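Local coordinates for protein ASCH domain (Vibrio cholerae TMA 21, PDB 3S9X) that is of unknown function but carries an ASCH domain of the PUA clan and may bind RNA, at residues G54-S59 against E152-V157; L50-E55 against K88-I93. One frame throughout, in Å; residues are numbered along the deposited sequence.

Contact 1 (G54-S59 against E152-V157)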
ATOM      1  N   GLY A  54       5.183  -8.228  -9.475  1.00 10.68           N
ATOM      2  CA  GLY A  54       5.046  -7.072 -10.331  1.00 11.28           C
ATOM      3  C   GLY A  54       3.688  -6.865 -10.955  1.00 11.27           C
ATOM      4  O   GLY A  54       3.538  -6.023 -11.841  1.00 11.44           O
ATOM      5  N   GLU A  55       2.697  -7.637 -10.515  1.00 10.16           N
ATOM      6  CA  GLU A  55       1.348  -7.480 -11.006  1.00 10.95           C
ATOM      7  C   GLU A  55       0.515  -6.388 -10.305  1.00 11.44           C
ATOM      8  O   GLU A  55      -0.351  -5.781 -10.912  1.00 12.60           O
ATOM      9  CB  GLU A  55       0.630  -8.811 -10.880  1.00 12.10           C
ATOM     10  CG  GLU A  55       1.072  -9.913 -11.769  1.00 17.21           C
ATOM     11  CD  GLU A  55       0.470  -9.637 -13.127  1.00 22.75           C
ATOM     12  OE1 GLU A  55      -0.785  -9.846 -13.338  1.00 26.35           O
ATOM     13  OE2 GLU A  55       1.267  -9.134 -13.938  1.00 32.68           O
ATOM     14  N   LYS A  56       0.820  -6.126  -9.042  1.00  9.84           N
ATOM     15  CA  LYS A  56       0.170  -5.081  -8.261  1.00  7.97           C
ATOM     16  C   LYS A  56       1.250  -4.055  -7.998  1.00  8.00           C
ATOM     17  O   LYS A  56       2.254  -4.348  -7.364  1.00  8.82           O
ATOM     18  CB  LYS A  56      -0.448  -5.605  -6.970  1.00  8.13           C
ATOM     19  CG  LYS A  56      -0.947  -4.480  -6.039  1.00  8.98           C
ATOM     20  CD  LYS A  56      -1.839  -4.953  -4.936  1.00  8.67           C
ATOM     21  CE  LYS A  56      -2.611  -3.824  -4.290  1.00 11.22           C
ATOM     22  NZ  LYS A  56      -3.737  -3.463  -5.220  1.00 13.16           N
ATOM     23  N   ARG A  57       1.013  -2.847  -8.544  1.00  8.48           N
ATOM     24  CA  ARG A  57       2.019  -1.766  -8.530  1.00  8.14           C
ATOM     25  C   ARG A  57       1.425  -0.467  -8.004  1.00  7.49           C
ATOM     26  O   ARG A  57       2.040   0.603  -8.118  1.00  8.86           O
ATOM     27  CB  ARG A  57       2.565  -1.577  -9.967  1.00 10.29           C
ATOM     28  CG  ARG A  57       3.190  -2.824 -10.568  1.00 12.88           C
ATOM     29  CD  ARG A  57       3.715  -2.525 -11.967  1.00 14.63           C
ATOM     30  NE  ARG A  57       2.632  -2.114 -12.889  1.00 14.66           N
ATOM     31  CZ  ARG A  57       1.731  -2.912 -13.462  1.00 16.37           C
ATOM     32  NH1 ARG A  57       0.783  -2.353 -14.230  1.00 20.53           N
ATOM     33  NH2 ARG A  57       1.786  -4.254 -13.305  1.00 17.22           N
ATOM     34  N   ALA A  58       0.230  -0.541  -7.395  1.00  8.14           N
ATOM     35  CA  ALA A  58      -0.465   0.665  -6.915  1.00  9.08           C
ATOM     36  C   ALA A  58      -1.462   0.210  -5.872  1.00  8.64           C
ATOM     37  O   ALA A  58      -1.857  -0.968  -5.781  1.00  9.37           O
ATOM     38  CB  ALA A  58      -1.151   1.395  -8.055  1.00 10.71           C
ATOM     39  N   SER A  59      -1.882   1.164  -5.072  1.00  8.63           N
ATOM     40  CA  SER A  59      -2.917   1.008  -4.065  1.00  8.38           C
ATOM     41  C   SER A  59      -3.574   2.328  -3.799  1.00  8.56           C
ATOM     42  O   SER A  59      -3.068   3.349  -4.234  1.00  8.94           O
ATOM     43  CB  SER A  59      -2.327   0.435  -2.814  1.00 10.91           C
ATOM     44  OG  SER A  59      -1.486   1.326  -2.128  1.00 15.68           O
ATOM     45  N   GLU A 152      -1.367   5.677  -4.563  1.00  9.35           N
ATOM     46  CA  GLU A 152       0.072   5.435  -4.426  1.00  9.93           C
ATOM     47  C   GLU A 152       0.535   4.456  -5.503  1.00  9.77           C
ATOM     48  O   GLU A 152      -0.170   3.463  -5.786  1.00 12.81           O
ATOM     49  CB  GLU A 152       0.396   4.822  -3.071  1.00 11.83           C
ATOM     50  CG  GLU A 152       0.062   5.701  -1.934  1.00 13.60           C
ATOM     51  CD  GLU A 152       0.126   4.963  -0.558  1.00 13.51           C
ATOM     52  OE1 GLU A 152       1.152   4.330  -0.330  1.00 18.39           O
ATOM     53  OE2 GLU A 152      -0.820   5.162   0.223  1.00 20.56           O
ATOM     54  N   HIS A 153       1.630   4.774  -6.174  1.00  9.67           N
ATOM     55  CA  HIS A 153       2.298   3.829  -7.039  1.00  8.81           C
ATOM     56  C   HIS A 153       3.607   3.413  -6.372  1.00  8.23           C
ATOM     57  O   HIS A 153       4.217   4.215  -5.628  1.00  9.45           O
ATOM     58  CB  HIS A 153       2.555   4.404  -8.404  1.00 11.11           C
ATOM     59  CG  HIS A 153       1.332   4.567  -9.246  1.00 11.47           C
ATOM     60  ND1 HIS A 153       0.411   5.554  -9.066  1.00 14.89           N
ATOM     61  CD2 HIS A 153       0.922   3.855 -10.306  1.00 12.89           C
ATOM     62  CE1 HIS A 153      -0.525   5.441 -10.004  1.00 14.96           C
ATOM     63  NE2 HIS A 153      -0.272   4.390 -10.730  1.00 16.75           N
ATOM     64  N   PHE A 154       4.082   2.214  -6.646  1.00  8.38           N
ATOM     65  CA  PHE A 154       5.255   1.699  -5.984  1.00  8.04           C
ATOM     66  C   PHE A 154       5.937   0.610  -6.870  1.00  7.82           C
ATOM     67  O   PHE A 154       5.333   0.120  -7.820  1.00  9.67           O
ATOM     68  CB  PHE A 154       4.943   1.200  -4.561  1.00  8.60           C
ATOM     69  CG  PHE A 154       3.815   0.219  -4.515  1.00  8.94           C
ATOM     70  CD1 PHE A 154       3.923  -1.072  -4.977  1.00  9.36           C
ATOM     71  CD2 PHE A 154       2.568   0.627  -4.020  1.00  8.64           C
ATOM     72  CE1 PHE A 154       2.823  -1.961  -4.864  1.00  8.84           C
ATOM     73  CE2 PHE A 154       1.499  -0.232  -3.951  1.00  9.95           C
ATOM     74  CZ  PHE A 154       1.653  -1.548  -4.353  1.00 10.60           C
ATOM     75  N   LYS A 155       7.148   0.270  -6.444  1.00  8.27           N
ATOM     76  CA  LYS A 155       7.949  -0.722  -7.128  1.00  9.01           C
ATOM     77  C   LYS A 155       8.602  -1.626  -6.118  1.00  8.35           C
ATOM     78  O   LYS A 155       8.974  -1.172  -5.041  1.00  8.52           O
ATOM     79  CB  LYS A 155       8.983  -0.082  -8.018  1.00 10.15           C
ATOM     80  CG  LYS A 155      10.062   0.661  -7.299  1.00 11.56           C
ATOM     81  CD  LYS A 155      11.095   1.380  -8.160  1.00 16.12           C
ATOM     82  CE  LYS A 155      12.126   2.147  -7.370  1.00 18.19           C
ATOM     83  NZ  LYS A 155      13.079   2.892  -8.265  1.00 26.96           N
ATOM     84  N   VAL A 156       8.809  -2.899  -6.465  1.00  8.44           N
ATOM     85  CA  VAL A 156       9.564  -3.823  -5.660  1.00  7.27           C
ATOM     86  C   VAL A 156      11.053  -3.445  -5.738  1.00  8.06           C
ATOM     87  O   VAL A 156      11.552  -3.328  -6.847  1.00 10.64           O
ATOM     88  CB  VAL A 156       9.312  -5.284  -6.044  1.00  8.63           C
ATOM     89  CG1 VAL A 156      10.240  -6.191  -5.300  1.00  9.48           C
ATOM     90  CG2 VAL A 156       7.847  -5.650  -5.728  1.00 11.50           C
ATOM     91  N   VAL A 157      11.735  -3.367  -4.580  1.00  8.19           N
ATOM     92  CA  VAL A 157      13.170  -3.187  -4.508  1.00  8.43           C
ATOM     93  C   VAL A 157      13.913  -4.356  -3.873  1.00  8.78           C
ATOM     94  O   VAL A 157      15.140  -4.422  -3.934  1.00 10.06           O
ATOM     95  CB  VAL A 157      13.525  -1.834  -3.804  1.00  8.79           C
ATOM     96  CG1 VAL A 157      12.930  -0.649  -4.611  1.00 10.99           C
ATOM     97  CG2 VAL A 157      13.125  -1.802  -2.314  1.00 10.61           C
TER
HETATM   98  O   HOH W   1      -2.929   2.589  -0.065  1.00 22.60           O
HETATM   99  O   HOH W   2       1.012   1.512  -0.793  1.00 27.63           O

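Contact 2 (L50-E55 against K88-I93)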
ATOM      1  N   LEU A  50       0.996 -10.841  -5.634  1.00  8.60           N
ATOM      2  CA  LEU A  50       0.848  -9.983  -6.803  1.00  8.41           C
ATOM      3  C   LEU A  50       1.884  -8.909  -6.783  1.00  8.02           C
ATOM      4  O   LEU A  50       2.446  -8.528  -7.831  1.00  9.66           O
ATOM      5  CB  LEU A  50      -0.554  -9.346  -6.831  1.00  8.40           C
ATOM      6  CG  LEU A  50      -1.719 -10.220  -7.200  1.00  9.23           C
ATOM      7  CD1 LEU A  50      -3.000  -9.457  -6.911  1.00 10.12           C
ATOM      8  CD2 LEU A  50      -1.666 -10.724  -8.673  1.00 11.27           C
ATOM      9  N   ILE A  51       2.138  -8.321  -5.591  1.00  8.27           N
ATOM     10  CA  ILE A  51       3.142  -7.245  -5.520  1.00  8.38           C
ATOM     11  C   ILE A  51       4.533  -7.818  -5.833  1.00  7.66           C
ATOM     12  O   ILE A  51       5.281  -7.294  -6.647  1.00  8.20           O
ATOM     13  CB  ILE A  51       3.168  -6.548  -4.157  1.00  8.23           C
ATOM     14  CG1 ILE A  51       1.821  -5.815  -3.932  1.00  7.32           C
ATOM     15  CG2 ILE A  51       4.345  -5.623  -3.969  1.00  8.79           C
ATOM     16  CD1 ILE A  51       1.538  -5.303  -2.543  1.00 10.01           C
ATOM     17  N   LEU A  52       4.863  -8.937  -5.195  1.00  8.53           N
ATOM     18  CA  LEU A  52       6.120  -9.665  -5.411  1.00  9.58           C
ATOM     19  C   LEU A  52       6.420  -9.793  -6.892  1.00  9.94           C
ATOM     20  O   LEU A  52       7.540  -9.588  -7.364  1.00 11.44           O
ATOM     21  CB  LEU A  52       6.122 -11.016  -4.682  1.00  9.94           C
ATOM     22  CG  LEU A  52       7.295 -11.973  -4.925  1.00  9.40           C
ATOM     23  CD1 LEU A  52       8.588 -11.378  -4.302  1.00 10.16           C
ATOM     24  CD2 LEU A  52       6.968 -13.339  -4.328  1.00 11.27           C
ATOM     25  N   ARG A  53       5.404 -10.273  -7.617  1.00  9.67           N
ATOM     26  CA  ARG A  53       5.504 -10.637  -9.040  1.00 10.52           C
ATOM     27  C   ARG A  53       5.375  -9.446  -9.999  1.00 10.01           C
ATOM     28  O   ARG A  53       5.395  -9.662 -11.243  1.00 13.76           O
ATOM     29  CB  ARG A  53       4.583 -11.756  -9.394  1.00 12.92           C
ATOM     30  CG  ARG A  53       4.908 -13.045  -8.627  1.00 14.35           C
ATOM     31  CD  ARG A  53       4.179 -14.230  -9.074  1.00 14.59           C
ATOM     32  NE  ARG A  53       2.790 -14.078  -8.784  1.00 17.40           N
ATOM     33  CZ  ARG A  53       1.824 -13.758  -9.612  1.00 19.81           C
ATOM     34  NH1 ARG A  53       0.568 -13.620  -9.149  1.00 24.51           N
ATOM     35  NH2 ARG A  53       2.102 -13.514 -10.866  1.00 21.56           N
ATOM     36  N   GLY A  54       5.183  -8.228  -9.475  1.00 10.68           N
ATOM     37  CA  GLY A  54       5.046  -7.072 -10.331  1.00 11.28           C
ATOM     38  C   GLY A  54       3.688  -6.865 -10.955  1.00 11.27           C
ATOM     39  O   GLY A  54       3.538  -6.023 -11.841  1.00 11.44           O
ATOM     40  N   GLU A  55       2.697  -7.637 -10.515  1.00 10.16           N
ATOM     41  CA  GLU A  55       1.348  -7.480 -11.006  1.00 10.95           C
ATOM     42  C   GLU A  55       0.515  -6.388 -10.305  1.00 11.44           C
ATOM     43  O   GLU A  55      -0.351  -5.781 -10.912  1.00 12.60           O
ATOM     44  CB  GLU A  55       0.630  -8.811 -10.880  1.00 12.10           C
ATOM     45  CG  GLU A  55       1.072  -9.913 -11.769  1.00 17.21           C
ATOM     46  CD  GLU A  55       0.470  -9.637 -13.127  1.00 22.75           C
ATOM     47  OE1 GLU A  55      -0.785  -9.846 -13.338  1.00 26.35           O
ATOM     48  OE2 GLU A  55       1.267  -9.134 -13.938  1.00 32.68           O
ATOM     49  N   LYS A  88       5.049 -12.689   7.830  1.00  8.73           N
ATOM     50  CA  LYS A  88       6.219 -13.147   7.135  1.00  7.48           C
ATOM     51  C   LYS A  88       6.573 -12.137   6.057  1.00  8.04           C
ATOM     52  O   LYS A  88       5.746 -11.858   5.218  1.00  8.05           O
ATOM     53  CB  LYS A  88       6.035 -14.523   6.518  1.00  8.62           C
ATOM     54  CG  LYS A  88       7.306 -15.027   5.866  1.00 11.25           C
ATOM     55  CD  LYS A  88       7.062 -16.376   5.122  1.00 15.36           C
ATOM     56  CE  LYS A  88       8.274 -16.859   4.329  1.00 19.68           C
ATOM     57  NZ  LYS A  88       9.563 -16.728   5.137  1.00 25.77           N
ATOM     58  N   PRO A  89       7.790 -11.612   6.055  1.00  8.42           N
ATOM     59  CA  PRO A  89       8.172 -10.670   4.936  1.00  7.98           C
ATOM     60  C   PRO A  89       8.141 -11.374   3.579  1.00  7.75           C
ATOM     61  O   PRO A  89       8.736 -12.477   3.480  1.00  9.34           O
ATOM     62  CB  PRO A  89       9.555 -10.203   5.346  1.00  8.87           C
ATOM     63  CG  PRO A  89       9.587 -10.340   6.867  1.00 10.67           C
ATOM     64  CD  PRO A  89       8.816 -11.661   7.111  1.00 10.40           C
ATOM     65  N   ILE A  90       7.503 -10.733   2.602  1.00  7.34           N
ATOM     66  CA  ILE A  90       7.457 -11.314   1.247  1.00  8.13           C
ATOM     67  C   ILE A  90       8.334 -10.441   0.296  1.00  7.13           C
ATOM     68  O   ILE A  90       9.106 -10.964  -0.498  1.00  8.85           O
ATOM     69  CB  ILE A  90       6.017 -11.335   0.751  1.00  8.66           C
ATOM     70  CG1 ILE A  90       5.116 -12.252   1.660  1.00  9.11           C
ATOM     71  CG2 ILE A  90       5.983 -11.743  -0.749  1.00  9.92           C
ATOM     72  CD1 ILE A  90       5.626 -13.644   1.843  1.00 11.37           C
ATOM     73  N   CYS A  91       8.224  -9.124   0.378  1.00  7.17           N
ATOM     74  CA  CYS A  91       9.016  -8.238  -0.472  1.00  7.77           C
ATOM     75  C   CYS A  91       9.055  -6.850   0.199  1.00  6.72           C
ATOM     76  O   CYS A  91       8.428  -6.621   1.191  1.00  7.38           O
ATOM     77  CB  CYS A  91       8.507  -8.213  -1.896  1.00  6.86           C
ATOM     78  SG  CYS A  91       6.873  -7.518  -2.094  1.00  9.32           S
ATOM     79  N   ILE A  92       9.860  -5.973  -0.403  1.00  7.12           N
ATOM     80  CA  ILE A  92       9.928  -4.602   0.039  1.00  6.64           C
ATOM     81  C   ILE A  92       9.559  -3.716  -1.181  1.00  6.37           C
ATOM     82  O   ILE A  92      10.140  -3.920  -2.259  1.00  7.96           O
ATOM     83  CB  ILE A  92      11.311  -4.180   0.616  1.00  8.05           C
ATOM     84  CG1 ILE A  92      11.717  -5.159   1.703  1.00  8.14           C
ATOM     85  CG2 ILE A  92      11.292  -2.736   1.132  1.00  8.97           C
ATOM     86  CD1 ILE A  92      13.054  -4.894   2.379  1.00  9.27           C
ATOM     87  N   ILE A  93       8.697  -2.734  -0.952  1.00  7.04           N
ATOM     88  CA  ILE A  93       8.302  -1.797  -1.953  1.00  7.69           C
ATOM     89  C   ILE A  93       8.752  -0.400  -1.624  1.00  7.54           C
ATOM     90  O   ILE A  93       8.904  -0.074  -0.433  1.00  8.57           O
ATOM     91  CB  ILE A  93       6.822  -1.843  -2.259  1.00  7.41           C
ATOM     92  CG1 ILE A  93       5.964  -1.470  -1.045  1.00  8.36           C
ATOM     93  CG2 ILE A  93       6.386  -3.170  -2.883  1.00  8.23           C
ATOM     94  CD1 ILE A  93       4.475  -1.354  -1.227  1.00 10.12           C
TER

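Contact 1 (G54-S59 against E152-V157)
Phe154 and Ser59 meet across the pairing of strands 58-62 and 148-158, each with its first torsion in the crowded position between backbone N and carbonyl carbon (chi1 53° for Phe154 CG, 70° for Ser59 OG). The motif is an antiparallel ladder at the margin of the mixed sheet of this PUA-clan fold. Ser59 and Glu152 form the hydrogen-bonded pair: Ser59 N donates to Glu152 O at 3.0 Å, and Glu152 N returns to Ser59 O at 2.9 Å, the latter almost straight. Ala58 and His153 make the adjoining non-hydrogen-bonded pair, on the sheet face opposite that of Ser59 and Glu152. There Ala58 CB sits over a face of the His153 imidazole, 4.1 Å from the ring centroid, a CH-pi contact; Phe110 of helix 108-114 meets the same ring.

Beyond the bridges, Phe154 N donates to Arg57 O at 3.0 Å, from above the carbonyl plane, 41° out of it. The Phe154 ring lies flat under the backbone: Arg57 C is over its centre and Ala58 N, displaced toward the rim, is 3.5 Å from Phe154 CZ. Ser59 OG lies in the ring plane, at its edge. Two waters connect that hydroxyl to the Glu152 carboxylate, one only weakly, through OE2; the other is 2.8 Å from Ser59 OG and donates to Glu152 OE1 at 2.9 Å.

Contact 2 (L50-E55 against K88-I93)
Ile51 and Ile93 cross at about a right angle, and so do Leu52 and Ile90; between these two crossings lies the thiol of Cys91. Together the five side chains seat the last turn of helix 41-52 on the start of strand 89-102, a helix-on-sheet contact carried mainly by apolar side chains. The backbones approach most closely at Leu52 and Cys91, whose CA atoms are 5.9 Å apart.

In the first crossing, methyl meets methyl: Ile51 CG2 is 3.4 Å from Ile93 CG2, tighter than usual van der Waals contact. Ile51 holds this branch anti to its backbone N, while its longer CG1 arm lies anti to the carbonyl carbon (chi1 -65°). The same CG2 also touches Cys91 SG at 3.7 Å, so a single methyl group serves two residues of the strand.

Leu52 uses more of its side chain. Its CB and CD2 both reach Ile90 CG2, each at 4.0 Å, and its CD1 turns to the strand itself, lying 3.9 Å from Ile90 O and near Cys91 CB. Ile90 and Cys91 can both point at the helix, although consecutive, because they form a classic beta bulge opposite Val82 of strand 79-83. Ile92, next along, points away from the helix.

The helix ends just past these contacts in a Schellman motif: Gly54, with positive phi (80°), is the first residue to leave helical geometry, and Glu55 N bonds back to Leu50 O at 2.8 Å. Around this junction, Ile93 also touches Phe154 and Val156 of strand 148-158, Val156 meets Ile51 as well, and helix 8-19 packs against Pro89 and Ile92.

Contacts 1 and 2 start from the same piece of chain, sharing Gly54 and Glu55: contact 2 uses the end of helix 41-52, and contact 1 the connection that follows and the outer strand 58-62. Their other halves, 152-157 and 88-93, lie on neighbouring strands of one sheet, probably bonded directly through Val157 N and Ile92 O, 2.9 Å apart. Contact 2 is the buried one, held by aliphatic groups and a thiol. Contact 1, only partly buried, relies on backbone hydrogen bonds, aromatic rings and bridging waters. Their centres are 8 Å apart, and Lys56 N, 3.1 Å from Leu50 O, probably bonds the connection to the helix.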